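Long-range contacts in peptidoglycan-N-acetylglucosamine deacetylase BC_1960 (Bacillus cereus, PDB 4L1G), which removes acetyl groups from N-acetylglucosamine residues of bacterial cell-wall peptidoglycan, using a zinc ion, and also acts on soluble chitin substrates: residues Thr132-Asn137 and Arg147-Lys152; His126-His131 and Ala161-Lys166; Glu60-Ala65 and Ile175-Leu180; Trp193-Val198 and Pro218-Leu223; Lys72-Leu77 and Arg252-Pro257. All blocks are in the same frame, centred on the assembly; numbering follows the deposited sequence.

Interaction 1: Thr132-Asn137 and Arg147-Lys152; sequences TYSHPN and RNQIIK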
# COMPACT_ATOMS: atom_id res chain seq x y z
N THR A 132 6.67 3.68 -7.17
CA THR A 132 7.33 4.17 -8.39
C THR A 132 6.75 5.50 -8.88
O THR A 132 5.77 6.00 -8.33
CB THR A 132 7.32 3.16 -9.58
OG1 THR A 132 6.05 3.19 -10.24
CG2 THR A 132 7.66 1.75 -9.12
N TYR A 133 7.37 6.05 -9.92
CA TYR A 133 7.00 7.36 -10.42
C TYR A 133 5.82 7.33 -11.39
O TYR A 133 4.83 8.03 -11.20
CB TYR A 133 8.20 8.05 -11.07
CG TYR A 133 7.89 9.44 -11.59
CD1 TYR A 133 7.83 10.52 -10.73
CD2 TYR A 133 7.66 9.66 -12.94
CE1 TYR A 133 7.54 11.79 -11.20
CE2 TYR A 133 7.38 10.93 -13.42
CZ TYR A 133 7.32 11.99 -12.54
OH TYR A 133 7.03 13.25 -13.01
N SER A 134 5.93 6.52 -12.44
CA SER A 134 4.92 6.52 -13.49
C SER A 134 4.27 5.15 -13.71
O SER A 134 3.73 4.88 -14.78
CB SER A 134 5.49 7.05 -14.81
OG SER A 134 6.62 6.28 -15.21
N HIS A 135 4.33 4.30 -12.69
CA HIS A 135 3.65 3.00 -12.71
C HIS A 135 4.01 2.11 -13.90
O HIS A 135 3.12 1.61 -14.59
CB HIS A 135 2.14 3.22 -12.67
CG HIS A 135 1.36 2.07 -12.13
ND1 HIS A 135 0.84 1.07 -12.93
CD2 HIS A 135 1.00 1.75 -10.86
CE1 HIS A 135 0.20 0.19 -12.18
NE2 HIS A 135 0.28 0.58 -10.92
N PRO A 136 5.32 1.90 -14.16
CA PRO A 136 5.61 0.99 -15.27
C PRO A 136 5.70 -0.46 -14.79
O PRO A 136 5.82 -0.69 -13.58
CB PRO A 136 6.99 1.45 -15.73
CG PRO A 136 7.64 1.89 -14.46
CD PRO A 136 6.55 2.47 -13.59
N ASN A 137 5.64 -1.41 -15.71
CA ASN A 137 5.86 -2.81 -15.39
C ASN A 137 7.36 -3.03 -15.19
O ASN A 137 8.11 -3.12 -16.16
CB ASN A 137 5.34 -3.70 -16.52
CG ASN A 137 5.42 -5.18 -16.19
OD1 ASN A 137 6.16 -5.60 -15.30
ND2 ASN A 137 4.67 -5.99 -16.93
N ARG A 147 15.79 1.89 -10.83
CA ARG A 147 16.37 2.70 -9.76
C ARG A 147 15.95 4.16 -9.87
O ARG A 147 15.70 4.82 -8.86
CB ARG A 147 17.89 2.55 -9.75
CG ARG A 147 18.34 1.15 -9.37
CD ARG A 147 19.82 0.92 -9.61
NE ARG A 147 20.20 -0.45 -9.27
CZ ARG A 147 21.40 -0.97 -9.49
NH1 ARG A 147 22.35 -0.24 -10.06
NH2 ARG A 147 21.65 -2.23 -9.15
N ASN A 148 15.86 4.66 -11.10
CA ASN A 148 15.39 6.02 -11.34
C ASN A 148 13.94 6.21 -10.88
O ASN A 148 13.61 7.22 -10.27
CB ASN A 148 15.52 6.38 -12.82
CG ASN A 148 15.27 7.86 -13.08
OD1 ASN A 148 15.69 8.72 -12.31
ND2 ASN A 148 14.58 8.16 -14.18
N GLN A 149 13.09 5.23 -11.19
CA GLN A 149 11.69 5.27 -10.78
C GLN A 149 11.55 5.37 -9.26
O GLN A 149 10.77 6.17 -8.75
CB GLN A 149 10.95 4.02 -11.28
CG GLN A 149 10.66 4.00 -12.77
CD GLN A 149 9.44 4.81 -13.16
OE1 GLN A 149 8.53 5.01 -12.35
NE2 GLN A 149 9.40 5.28 -14.40
N ILE A 150 12.32 4.55 -8.56
CA ILE A 150 12.28 4.52 -7.10
C ILE A 150 12.85 5.80 -6.49
O ILE A 150 12.20 6.43 -5.65
CB ILE A 150 13.04 3.31 -6.54
CG1 ILE A 150 12.43 2.01 -7.06
CG2 ILE A 150 13.04 3.33 -5.02
CD1 ILE A 150 10.96 1.85 -6.71
N ILE A 151 14.05 6.17 -6.91
CA ILE A 151 14.76 7.30 -6.31
C ILE A 151 14.06 8.64 -6.55
O ILE A 151 13.92 9.45 -5.62
CB ILE A 151 16.23 7.37 -6.80
CG1 ILE A 151 17.01 6.15 -6.30
CG2 ILE A 151 16.90 8.65 -6.34
CD1 ILE A 151 18.43 6.07 -6.85
N LYS A 152 13.61 8.87 -7.78
CA LYS A 152 12.86 10.08 -8.10
C LYS A 152 11.60 10.19 -7.24
O LYS A 152 11.26 11.27 -6.77
CB LYS A 152 12.50 10.10 -9.59
CG LYS A 152 11.66 11.30 -10.00
CD LYS A 152 11.81 11.61 -11.48
CE LYS A 152 11.36 10.46 -12.36
NZ LYS A 152 11.49 10.80 -13.80
O HOH W 1 9.72 13.51 -14.57
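Gln149 has its side-chain amide held to the loop by three hydrogen bonds, two from backbone N-H groups and one to the Ser134 hydroxyl. Gln149 OE1 accepts from Tyr133 N at 2.9 Å, tilted from the carbonyl plane, and from Ser134 N at 3.0 Å, straighter (165° at the hydrogen) and on an in-plane lone pair. Gln149 NE2 gives one proton to Ser134 OG at 3.1 Å, close to the amide plane, and another to Glu145 one turn back, fixing which end is oxygen. A bend at chi2 (-81°) turns CD toward Pro136, and the side chains meet tip to tip, Gln149 CD to Pro136 CG 3.7 Å. The loop follows His131 and holds His135, the two histidines of the family's His-x-x-x-His zinc motif; the amide bonds to the backbone between them, which probably helps fix the turn. One residue on, Ile150 CD1 packs on Thr132 CG2 at 4.1 Å. Lys152 CE lies over one face of the Tyr133 ring, 3.8 Å from its centroid, and Lys152 NZ, at 4.3 Å, adds a cation-pi contact. Tyr133 OH reaches on to Glu112, and a water weakly links it with Lys152 NZ.

Interaction 2: His126-His131 and Ala161-Lys166; sequences HVIGNH and AGYAPK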
# COMPACT_ATOMS: atom_id res chain seq x y z
N HIS A 126 -1.02 8.31 8.90
CA HIS A 126 -0.88 7.18 7.99
C HIS A 126 0.56 7.07 7.51
O HIS A 126 1.33 8.02 7.62
CB HIS A 126 -1.83 7.33 6.80
CG HIS A 126 -3.27 7.49 7.19
ND1 HIS A 126 -4.02 6.46 7.70
CD2 HIS A 126 -4.09 8.57 7.15
CE1 HIS A 126 -5.24 6.89 7.95
NE2 HIS A 126 -5.31 8.17 7.62
N VAL A 127 0.91 5.91 6.98
CA VAL A 127 2.25 5.68 6.47
C VAL A 127 2.26 5.73 4.95
O VAL A 127 1.35 5.21 4.29
CB VAL A 127 2.82 4.34 6.98
CG1 VAL A 127 4.17 4.03 6.33
CG2 VAL A 127 2.94 4.36 8.49
N ILE A 128 3.28 6.37 4.39
CA ILE A 128 3.42 6.51 2.94
C ILE A 128 4.45 5.53 2.39
O ILE A 128 5.53 5.37 2.96
CB ILE A 128 3.80 7.95 2.56
CG1 ILE A 128 2.65 8.91 2.92
CG2 ILE A 128 4.14 8.06 1.08
CD1 ILE A 128 2.97 10.36 2.69
N GLY A 129 4.11 4.87 1.29
CA GLY A 129 5.04 3.97 0.62
C GLY A 129 5.37 4.43 -0.79
O GLY A 129 4.66 5.26 -1.36
N ASN A 130 6.44 3.88 -1.35
CA ASN A 130 6.89 4.22 -2.69
C ASN A 130 6.29 3.27 -3.73
O ASN A 130 6.53 2.07 -3.69
CB ASN A 130 8.43 4.17 -2.73
CG ASN A 130 9.01 4.72 -4.02
OD1 ASN A 130 8.44 4.58 -5.10
ND2 ASN A 130 10.18 5.35 -3.91
N HIS A 131 5.53 3.82 -4.67
CA HIS A 131 4.87 2.99 -5.69
C HIS A 131 5.41 3.25 -7.10
O HIS A 131 4.71 3.03 -8.09
CB HIS A 131 3.36 3.25 -5.66
CG HIS A 131 2.54 2.13 -6.24
ND1 HIS A 131 2.76 0.81 -5.93
CD2 HIS A 131 1.51 2.15 -7.12
CE1 HIS A 131 1.89 0.06 -6.59
NE2 HIS A 131 1.12 0.84 -7.32
N ALA A 161 6.51 14.60 2.59
CA ALA A 161 6.12 13.89 3.81
C ALA A 161 7.07 14.13 4.98
O ALA A 161 6.68 14.00 6.13
CB ALA A 161 5.97 12.40 3.54
N GLY A 162 8.32 14.47 4.67
CA GLY A 162 9.29 14.74 5.71
C GLY A 162 10.17 13.55 6.05
O GLY A 162 10.95 13.60 7.00
N TYR A 163 10.02 12.47 5.28
CA TYR A 163 10.88 11.30 5.45
C TYR A 163 10.93 10.49 4.16
O TYR A 163 10.03 10.56 3.33
CB TYR A 163 10.39 10.42 6.61
CG TYR A 163 9.03 9.79 6.39
CD1 TYR A 163 7.86 10.48 6.69
CD2 TYR A 163 8.91 8.50 5.89
CE1 TYR A 163 6.62 9.91 6.50
CE2 TYR A 163 7.67 7.91 5.69
CZ TYR A 163 6.53 8.62 6.00
OH TYR A 163 5.29 8.04 5.81
N ALA A 164 12.00 9.72 3.99
CA ALA A 164 12.13 8.83 2.85
C ALA A 164 11.49 7.48 3.17
O ALA A 164 11.96 6.77 4.06
CB ALA A 164 13.59 8.65 2.47
N PRO A 165 10.41 7.13 2.46
CA PRO A 165 9.64 5.90 2.73
C PRO A 165 10.48 4.63 2.62
O PRO A 165 11.25 4.48 1.67
CB PRO A 165 8.56 5.91 1.64
CG PRO A 165 8.44 7.35 1.25
CD PRO A 165 9.82 7.90 1.35
N LYS A 166 10.34 3.74 3.59
CA LYS A 166 11.09 2.49 3.60
C LYS A 166 10.40 1.43 2.75
O LYS A 166 11.04 0.50 2.26
CB LYS A 166 11.24 1.97 5.04
CG LYS A 166 12.11 0.72 5.17
CD LYS A 166 12.11 0.20 6.60
CE LYS A 166 13.09 -0.96 6.77
NZ LYS A 166 14.50 -0.54 6.55
O HOH W 2 3.45 9.31 6.88
O HOH W 3 7.39 3.64 4.32
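Tyr163 OH is gripped by the backbone N-H of Ile128, 3.0 Å away and nearly straight (163° at the hydrogen), and by a water lying in the plane of the ring at its edge. The same water, 2.6 Å from His126 O, donates to that carbonyl, tying the phenol to two successive peptides, one directly, one through water. The setting is a beta-alpha-beta connection of the TIM-like deacetylase barrel: strand 127-130 leads through the loop with the zinc ligands into helix 143-161, and segment 161-166 brings the chain back to strand 167-168. Gly162, with positive phi (96°), ends the helix and lets the chain turn. From there Tyr163 CG sits between its backbone N and carbonyl carbon (chi1 65°), and the ring extends back to the strand, with OH 3.6 Å from Ile128 CB. Ile128 is the apolar bridge: CD1 meets Ala161 CB at 3.7 Å, while Val118, Ile121 and Ala122 of helix 115-123 and Leu157 of helix 143-161 also pack on it. Farther along, a second water joins Ile128 O to Lys166 N, weakly at the latter end. Beside it Pro165 presses its ring against the strand, CB only 3.3 Å from Ile128 O.

Interaction 3: Glu60-Ala65 and Ile175-Leu180; sequences EKYAYA and ILENQL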
# COMPACT_ATOMS: atom_id res chain seq x y z
N GLU A 60 12.69 -15.39 2.18
CA GLU A 60 13.75 -15.89 3.04
C GLU A 60 15.08 -15.21 2.74
O GLU A 60 15.98 -15.21 3.58
CB GLU A 60 13.92 -17.41 2.86
CG GLU A 60 12.72 -18.22 3.31
CD GLU A 60 12.96 -19.72 3.20
OE1 GLU A 60 12.24 -20.49 3.86
OE2 GLU A 60 13.87 -20.13 2.44
N LYS A 61 15.20 -14.63 1.56
CA LYS A 61 16.47 -14.08 1.10
C LYS A 61 16.50 -12.55 1.13
O LYS A 61 17.55 -11.95 1.35
CB LYS A 61 16.80 -14.59 -0.30
CG LYS A 61 18.22 -14.29 -0.77
CD LYS A 61 18.54 -15.05 -2.05
CE LYS A 61 19.91 -14.67 -2.61
NZ LYS A 61 21.01 -14.99 -1.67
N TYR A 62 15.34 -11.93 0.92
CA TYR A 62 15.27 -10.47 0.83
C TYR A 62 14.22 -9.87 1.76
O TYR A 62 13.43 -10.59 2.36
CB TYR A 62 14.97 -10.05 -0.61
CG TYR A 62 15.91 -10.66 -1.63
CD1 TYR A 62 17.21 -10.19 -1.77
CD2 TYR A 62 15.48 -11.69 -2.46
CE1 TYR A 62 18.07 -10.74 -2.71
CE2 TYR A 62 16.34 -12.24 -3.40
CZ TYR A 62 17.63 -11.77 -3.52
OH TYR A 62 18.48 -12.31 -4.45
N ALA A 63 14.24 -8.55 1.87
CA ALA A 63 13.20 -7.84 2.60
C ALA A 63 11.94 -7.82 1.74
O ALA A 63 11.72 -6.89 0.97
CB ALA A 63 13.65 -6.42 2.93
N TYR A 64 11.12 -8.86 1.89
CA TYR A 64 10.04 -9.12 0.95
C TYR A 64 8.97 -9.98 1.62
O TYR A 64 9.28 -11.04 2.17
CB TYR A 64 10.62 -9.84 -0.27
CG TYR A 64 9.68 -10.06 -1.43
CD1 TYR A 64 9.20 -9.00 -2.18
CD2 TYR A 64 9.29 -11.35 -1.79
CE1 TYR A 64 8.35 -9.20 -3.25
CE2 TYR A 64 8.44 -11.56 -2.86
CZ TYR A 64 7.98 -10.49 -3.59
OH TYR A 64 7.13 -10.70 -4.66
N ALA A 65 7.72 -9.54 1.58
CA ALA A 65 6.63 -10.28 2.20
C ALA A 65 5.28 -10.05 1.53
O ALA A 65 5.07 -9.04 0.86
CB ALA A 65 6.54 -9.95 3.69
N ILE A 175 8.16 -7.75 -9.98
CA ILE A 175 9.50 -7.39 -9.53
C ILE A 175 10.51 -8.46 -9.94
O ILE A 175 10.20 -9.65 -9.95
CB ILE A 175 9.54 -7.14 -8.00
CG1 ILE A 175 10.83 -6.44 -7.58
CG2 ILE A 175 9.34 -8.43 -7.22
CD1 ILE A 175 10.75 -4.94 -7.64
N LEU A 176 11.72 -8.04 -10.29
CA LEU A 176 12.80 -8.97 -10.63
C LEU A 176 13.70 -9.18 -9.41
O LEU A 176 13.72 -8.34 -8.51
CB LEU A 176 13.62 -8.45 -11.81
CG LEU A 176 12.88 -8.27 -13.14
CD1 LEU A 176 13.84 -7.81 -14.23
CD2 LEU A 176 12.17 -9.56 -13.55
N GLU A 177 14.44 -10.28 -9.40
CA GLU A 177 15.27 -10.61 -8.24
C GLU A 177 16.37 -9.58 -7.98
O GLU A 177 16.60 -9.20 -6.83
CB GLU A 177 15.88 -12.01 -8.36
CG GLU A 177 16.65 -12.44 -7.12
CD GLU A 177 17.08 -13.89 -7.15
OE1 GLU A 177 16.58 -14.65 -8.02
OE2 GLU A 177 17.91 -14.28 -6.30
N ASN A 178 17.03 -9.13 -9.04
CA ASN A 178 18.09 -8.12 -8.90
C ASN A 178 17.55 -6.78 -8.42
O ASN A 178 18.23 -6.04 -7.72
CB ASN A 178 18.85 -7.96 -10.22
CG ASN A 178 19.80 -9.10 -10.48
OD1 ASN A 178 20.28 -9.76 -9.56
ND2 ASN A 178 20.08 -9.36 -11.76
N GLN A 179 16.31 -6.48 -8.82
CA GLN A 179 15.64 -5.28 -8.36
C GLN A 179 15.35 -5.39 -6.87
O GLN A 179 15.54 -4.45 -6.11
CB GLN A 179 14.34 -5.07 -9.13
CG GLN A 179 14.54 -4.84 -10.62
CD GLN A 179 13.22 -4.85 -11.39
OE1 GLN A 179 12.21 -5.33 -10.89
NE2 GLN A 179 13.24 -4.31 -12.60
N LEU A 180 14.90 -6.57 -6.47
CA LEU A 180 14.60 -6.85 -5.07
C LEU A 180 15.88 -6.87 -4.25
O LEU A 180 15.91 -6.42 -3.10
CB LEU A 180 13.86 -8.18 -4.95
CG LEU A 180 13.38 -8.64 -3.58
CD1 LEU A 180 12.58 -7.54 -2.89
CD2 LEU A 180 12.56 -9.90 -3.72
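The Tyr64 ring carries Leu180 on one face: CD2 stands 3.7 Å above the ring plane, displaced toward the rim, and 3.9 Å from the centroid. The Tyr62 ring has Lys61 CG over one face, toward the rim, and Glu177 OE2 in plane at its edge. Here Tyr62 OH donates to Glu177 OE2 at 2.8 Å, meeting that oxygen's anti lone pair, with the two planes 70° apart. Glu177 reaches the hydroxyl with CG anti to its backbone N (chi1 -175°) and the chain extended beyond. Lys61 NZ, 5.6 Å from Glu177 OE2, is too far for a salt bridge but may still favour the negative charge. Leu180 is wedged between the two tyrosines: CG packs on Tyr62 CB at 3.7 Å and CD1 on Tyr64 CD1, also at 3.7 Å. Tyr64 OH bonds to Gln192. Gln179 OE1 accepts from Leu176 N, at the N-cap three residues back, at 2.8 Å and from above its carbonyl plane. The contact joins the first turn of helix 177-185 to the residues leading from helix 55-61 into strand 64-65. Trp58 of that first helix and Ile190 of strand 189-191 close round Leu180 and Ile175.

Interaction 4: Trp193-Val198 and Pro218-Leu223; sequences WSVDTV and PGSVIL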
# COMPACT_ATOMS: atom_id res chain seq x y z
N TRP A 193 0.83 -8.21 -1.33
CA TRP A 193 -0.46 -8.31 -0.65
C TRP A 193 -0.92 -9.76 -0.60
O TRP A 193 -0.36 -10.62 -1.27
CB TRP A 193 -1.51 -7.42 -1.34
CG TRP A 193 -1.74 -7.77 -2.78
CD1 TRP A 193 -2.68 -8.64 -3.27
CD2 TRP A 193 -1.04 -7.26 -3.92
NE1 TRP A 193 -2.60 -8.70 -4.64
CE2 TRP A 193 -1.60 -7.86 -5.07
CE3 TRP A 193 0.02 -6.35 -4.08
CZ2 TRP A 193 -1.14 -7.59 -6.35
CZ3 TRP A 193 0.47 -6.08 -5.36
CH2 TRP A 193 -0.11 -6.69 -6.48
N SER A 194 -1.95 -10.03 0.21
CA SER A 194 -2.47 -11.38 0.33
C SER A 194 -3.99 -11.43 0.17
O SER A 194 -4.57 -12.50 0.01
CB SER A 194 -2.06 -12.01 1.67
OG SER A 194 -2.71 -11.37 2.76
N VAL A 195 -4.63 -10.27 0.21
CA VAL A 195 -6.06 -10.17 -0.06
C VAL A 195 -6.32 -9.11 -1.13
O VAL A 195 -6.11 -7.92 -0.90
CB VAL A 195 -6.87 -9.82 1.21
CG1 VAL A 195 -8.35 -9.67 0.88
CG2 VAL A 195 -6.66 -10.88 2.29
N ASP A 196 -6.77 -9.55 -2.30
CA ASP A 196 -7.03 -8.65 -3.41
C ASP A 196 -8.52 -8.38 -3.57
O ASP A 196 -9.30 -9.29 -3.81
CB ASP A 196 -6.45 -9.22 -4.70
CG ASP A 196 -6.48 -8.22 -5.85
OD1 ASP A 196 -6.82 -7.04 -5.61
OD2 ASP A 196 -6.16 -8.61 -6.99
N THR A 197 -8.90 -7.11 -3.44
CA THR A 197 -10.30 -6.71 -3.54
C THR A 197 -10.75 -6.59 -4.99
O THR A 197 -11.94 -6.47 -5.26
CB THR A 197 -10.55 -5.35 -2.86
OG1 THR A 197 -9.84 -4.32 -3.56
CG2 THR A 197 -10.09 -5.38 -1.41
N VAL A 198 -9.79 -6.63 -5.92
CA VAL A 198 -10.01 -6.33 -7.34
C VAL A 198 -10.99 -5.17 -7.57
O VAL A 198 -11.84 -5.22 -8.46
CB VAL A 198 -10.38 -7.59 -8.20
CG1 VAL A 198 -9.23 -8.59 -8.19
CG2 VAL A 198 -11.67 -8.26 -7.72
N PRO A 218 -5.36 -13.36 10.38
CA PRO A 218 -4.30 -12.63 11.09
C PRO A 218 -3.06 -12.48 10.21
O PRO A 218 -2.53 -13.48 9.72
CB PRO A 218 -4.00 -13.55 12.27
CG PRO A 218 -5.30 -14.22 12.56
CD PRO A 218 -5.98 -14.40 11.23
N GLY A 219 -2.63 -11.25 9.99
CA GLY A 219 -1.47 -10.98 9.16
C GLY A 219 -1.79 -10.57 7.74
O GLY A 219 -0.90 -10.22 6.97
N SER A 220 -3.07 -10.60 7.38
CA SER A 220 -3.50 -10.27 6.02
C SER A 220 -3.16 -8.84 5.60
O SER A 220 -3.39 -7.89 6.35
CB SER A 220 -5.00 -10.51 5.84
OG SER A 220 -5.31 -11.90 5.87
N VAL A 221 -2.61 -8.70 4.40
CA VAL A 221 -2.40 -7.39 3.80
C VAL A 221 -3.41 -7.22 2.67
O VAL A 221 -3.36 -7.94 1.67
CB VAL A 221 -0.97 -7.21 3.28
CG1 VAL A 221 -0.83 -5.89 2.54
CG2 VAL A 221 0.03 -7.29 4.43
N ILE A 222 -4.32 -6.27 2.84
CA ILE A 222 -5.41 -6.05 1.90
C ILE A 222 -5.03 -5.01 0.85
O ILE A 222 -4.38 -4.01 1.17
CB ILE A 222 -6.68 -5.62 2.65
CG1 ILE A 222 -7.01 -6.63 3.75
CG2 ILE A 222 -7.86 -5.45 1.70
CD1 ILE A 222 -8.03 -6.14 4.76
N LEU A 223 -5.43 -5.24 -0.40
CA LEU A 223 -5.13 -4.31 -1.49
C LEU A 223 -6.36 -3.57 -2.00
O LEU A 223 -7.31 -4.18 -2.49
CB LEU A 223 -4.46 -5.03 -2.66
CG LEU A 223 -4.25 -4.18 -3.92
CD1 LEU A 223 -3.21 -3.09 -3.67
CD2 LEU A 223 -3.86 -5.03 -5.12
O HOH W 4 -3.89 -13.25 4.16
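Two neighbouring parallel strands of the barrel, joined through helix 205-215 as a beta-alpha-beta unit, meet here at Val195-Ile222 and Asp196-Leu223. Val221 O accepts from both Ser194 N (2.9 Å) and Val195 N (3.0 Å), and Ser194 OG accepts from Val221 N at 3.1 Å. Farther on, Leu223 N donates to Val195 O at 2.8 Å. Thr197 OG1, held between its backbone N and carbonyl carbon (chi1 65°), donates to Leu223 O at 2.8 Å in the carbonyl plane. Leu223 CD2 sits over the middle of the Trp193 indole, nearest CE2 (3.6 Å), and alongside Asp196 OD1. Asp196 itself forms an Asx turn, OD1 accepting from Val198 N from above the carboxylate plane. Asp196 begins the family's Asp-x-x-Asp-Trp sequence and Leu223 its Leu-x-His, which ends at His225. With Leu223 touching Asp80, the predicted proton acceptor, and Trp193 close to a bound acetate, the apolar pair probably helps shape the wall of the active-site pocket.

Interaction 5: Lys72-Leu77 and Arg252-Pro257; sequences KAEVAL and RFVTLP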
# COMPACT_ATOMS: atom_id res chain seq x y z
N LYS A 72 -0.54 -12.46 15.63
CA LYS A 72 -1.05 -11.15 16.03
C LYS A 72 -2.43 -10.97 15.43
O LYS A 72 -2.66 -11.30 14.27
CB LYS A 72 -0.12 -10.03 15.56
CG LYS A 72 1.31 -10.12 16.10
CD LYS A 72 1.36 -9.83 17.59
CE LYS A 72 1.11 -8.36 17.88
NZ LYS A 72 1.14 -8.06 19.34
N ALA A 73 -3.36 -10.43 16.22
CA ALA A 73 -4.71 -10.19 15.75
C ALA A 73 -4.77 -8.91 14.92
O ALA A 73 -5.60 -8.03 15.17
CB ALA A 73 -5.67 -10.09 16.93
N GLU A 74 -3.89 -8.81 13.93
CA GLU A 74 -3.72 -7.57 13.19
C GLU A 74 -3.75 -7.77 11.68
O GLU A 74 -3.19 -8.74 11.16
CB GLU A 74 -2.41 -6.88 13.61
CG GLU A 74 -2.39 -6.48 15.09
CD GLU A 74 -1.02 -6.05 15.58
OE1 GLU A 74 -0.91 -5.65 16.76
OE2 GLU A 74 -0.04 -6.12 14.80
N VAL A 75 -4.41 -6.86 10.98
CA VAL A 75 -4.42 -6.83 9.53
C VAL A 75 -4.04 -5.43 9.06
O VAL A 75 -4.02 -4.49 9.86
CB VAL A 75 -5.80 -7.19 8.95
CG1 VAL A 75 -6.21 -8.59 9.39
CG2 VAL A 75 -6.84 -6.17 9.36
N ALA A 76 -3.72 -5.30 7.78
CA ALA A 76 -3.28 -4.01 7.25
C ALA A 76 -4.03 -3.61 5.99
O ALA A 76 -4.05 -4.35 5.00
CB ALA A 76 -1.77 -4.04 6.99
N LEU A 77 -4.65 -2.43 6.03
CA LEU A 77 -5.25 -1.83 4.84
C LEU A 77 -4.18 -1.06 4.08
O LEU A 77 -3.43 -0.28 4.66
CB LEU A 77 -6.38 -0.88 5.22
CG LEU A 77 -7.68 -1.49 5.77
CD1 LEU A 77 -8.55 -0.41 6.40
CD2 LEU A 77 -8.43 -2.21 4.67
N ARG A 252 -7.52 -6.10 14.62
CA ARG A 252 -7.13 -4.70 14.76
C ARG A 252 -6.38 -4.28 13.50
O ARG A 252 -5.72 -5.10 12.86
CB ARG A 252 -6.26 -4.50 16.00
CG ARG A 252 -6.91 -4.98 17.30
CD ARG A 252 -6.02 -4.70 18.51
NE ARG A 252 -4.68 -5.26 18.34
CZ ARG A 252 -4.30 -6.45 18.80
NH1 ARG A 252 -5.15 -7.22 19.47
NH2 ARG A 252 -3.06 -6.87 18.59
N PHE A 253 -6.48 -3.00 13.14
CA PHE A 253 -5.85 -2.50 11.92
C PHE A 253 -4.55 -1.77 12.23
O PHE A 253 -4.50 -0.92 13.13
CB PHE A 253 -6.81 -1.60 11.15
CG PHE A 253 -7.98 -2.34 10.57
CD1 PHE A 253 -7.99 -2.71 9.24
CD2 PHE A 253 -9.07 -2.67 11.36
CE1 PHE A 253 -9.07 -3.39 8.70
CE2 PHE A 253 -10.15 -3.35 10.83
CZ PHE A 253 -10.15 -3.72 9.49
N VAL A 254 -3.49 -2.12 11.50
CA VAL A 254 -2.18 -1.54 11.73
C VAL A 254 -1.55 -1.06 10.42
O VAL A 254 -2.06 -1.34 9.33
CB VAL A 254 -1.22 -2.55 12.39
CG1 VAL A 254 -1.76 -3.01 13.74
CG2 VAL A 254 -0.98 -3.74 11.47
N THR A 255 -0.45 -0.33 10.54
CA THR A 255 0.33 0.08 9.38
C THR A 255 1.38 -0.98 9.09
O THR A 255 1.64 -1.84 9.93
CB THR A 255 1.04 1.42 9.62
OG1 THR A 255 1.99 1.27 10.68
CG2 THR A 255 0.04 2.50 9.99
N LEU A 256 1.98 -0.93 7.91
CA LEU A 256 3.01 -1.90 7.54
C LEU A 256 4.26 -1.89 8.44
O LEU A 256 4.71 -2.96 8.86
CB LEU A 256 3.39 -1.77 6.06
CG LEU A 256 2.30 -2.18 5.08
CD1 LEU A 256 2.85 -2.24 3.66
CD2 LEU A 256 1.67 -3.51 5.49
N PRO A 257 4.81 -0.70 8.75
CA PRO A 257 5.97 -0.71 9.66
C PRO A 257 5.64 -1.32 11.01
O PRO A 257 6.52 -1.93 11.63
CB PRO A 257 6.32 0.78 9.80
CG PRO A 257 5.16 1.53 9.25
CD PRO A 257 4.56 0.65 8.21
O HOH W 5 -2.91 -3.25 17.33
O HOH W 6 -4.53 -0.93 8.33
O HOH W 7 -1.59 -0.48 6.59
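Arg252 bonds to Ala73 and Val75, and Val75 on to Val254, the alternating pattern of parallel strands. Arg252 N donates to Ala73 O at 2.8 Å, Val75 N to Arg252 O at 2.9 Å, and Val254 N to Val75 O at 2.9 Å. Beyond this the chains part, and a water accepts from Leu77 N and lies close to Val254 O. A salt bridge lies on the face carrying Glu74 and Arg252: Arg252 NH2 meets Glu74 OE1 at 3.1 Å, in the guanidinium plane but on the anti side of the carboxylate, whose plane is turned 85° from it. A bend at chi3 (-54°) carries NE back toward the strand. A water ties NE to the same OE1, and Ala73 O lies over one guanidinium face. Lys72 NZ, 4.4 Å from Arg252 NH2, adds a like charge that Glu74 probably helps to offset. Among the apolar contacts, Val75 CG2 covers one face of the Phe253 ring, 3.9 Å from the centroid, while Leu77 CG comes to Phe253 CD1 at 3.7 Å. Val254 CG1 backs the Glu74 carboxyl carbon, and Ala76 CB touches Leu256 CD2 at 3.8 Å. The short strand 252-253 pairs with the start of strand 74-80 and then diverges (segments 71° apart); strand 74-80 bonds also to strands 103-106 and 221-225, and Phe253 and Leu77 pack on Ile243 of helix 233-248.

Interactions 4 and 5 share a sheet: strands 74-80 and 221-225 are neighbours, with Ile222 N 2.9 Å from Ala76 O, and the centres of the two interactions are about 11 Å apart. Interaction 2 lies across the chain's centre from interaction 4, on the same sheet, and touches interaction 5 where Val127 CG2 meets Pro257 CG at 3.7 Å. It also meets interaction 1 through Asn130 ND2 and Ile150 O, 2.9 Å apart; interactions 1 and 2 hold the zinc ligands His135 and His131 respectively. Interaction 4 approaches the same active site from across the chain's centre, about 23 Å from interaction 1 between centres. Interaction 3 touches none of the others, with the side chain of Ile175 about 10 Å from that of His131.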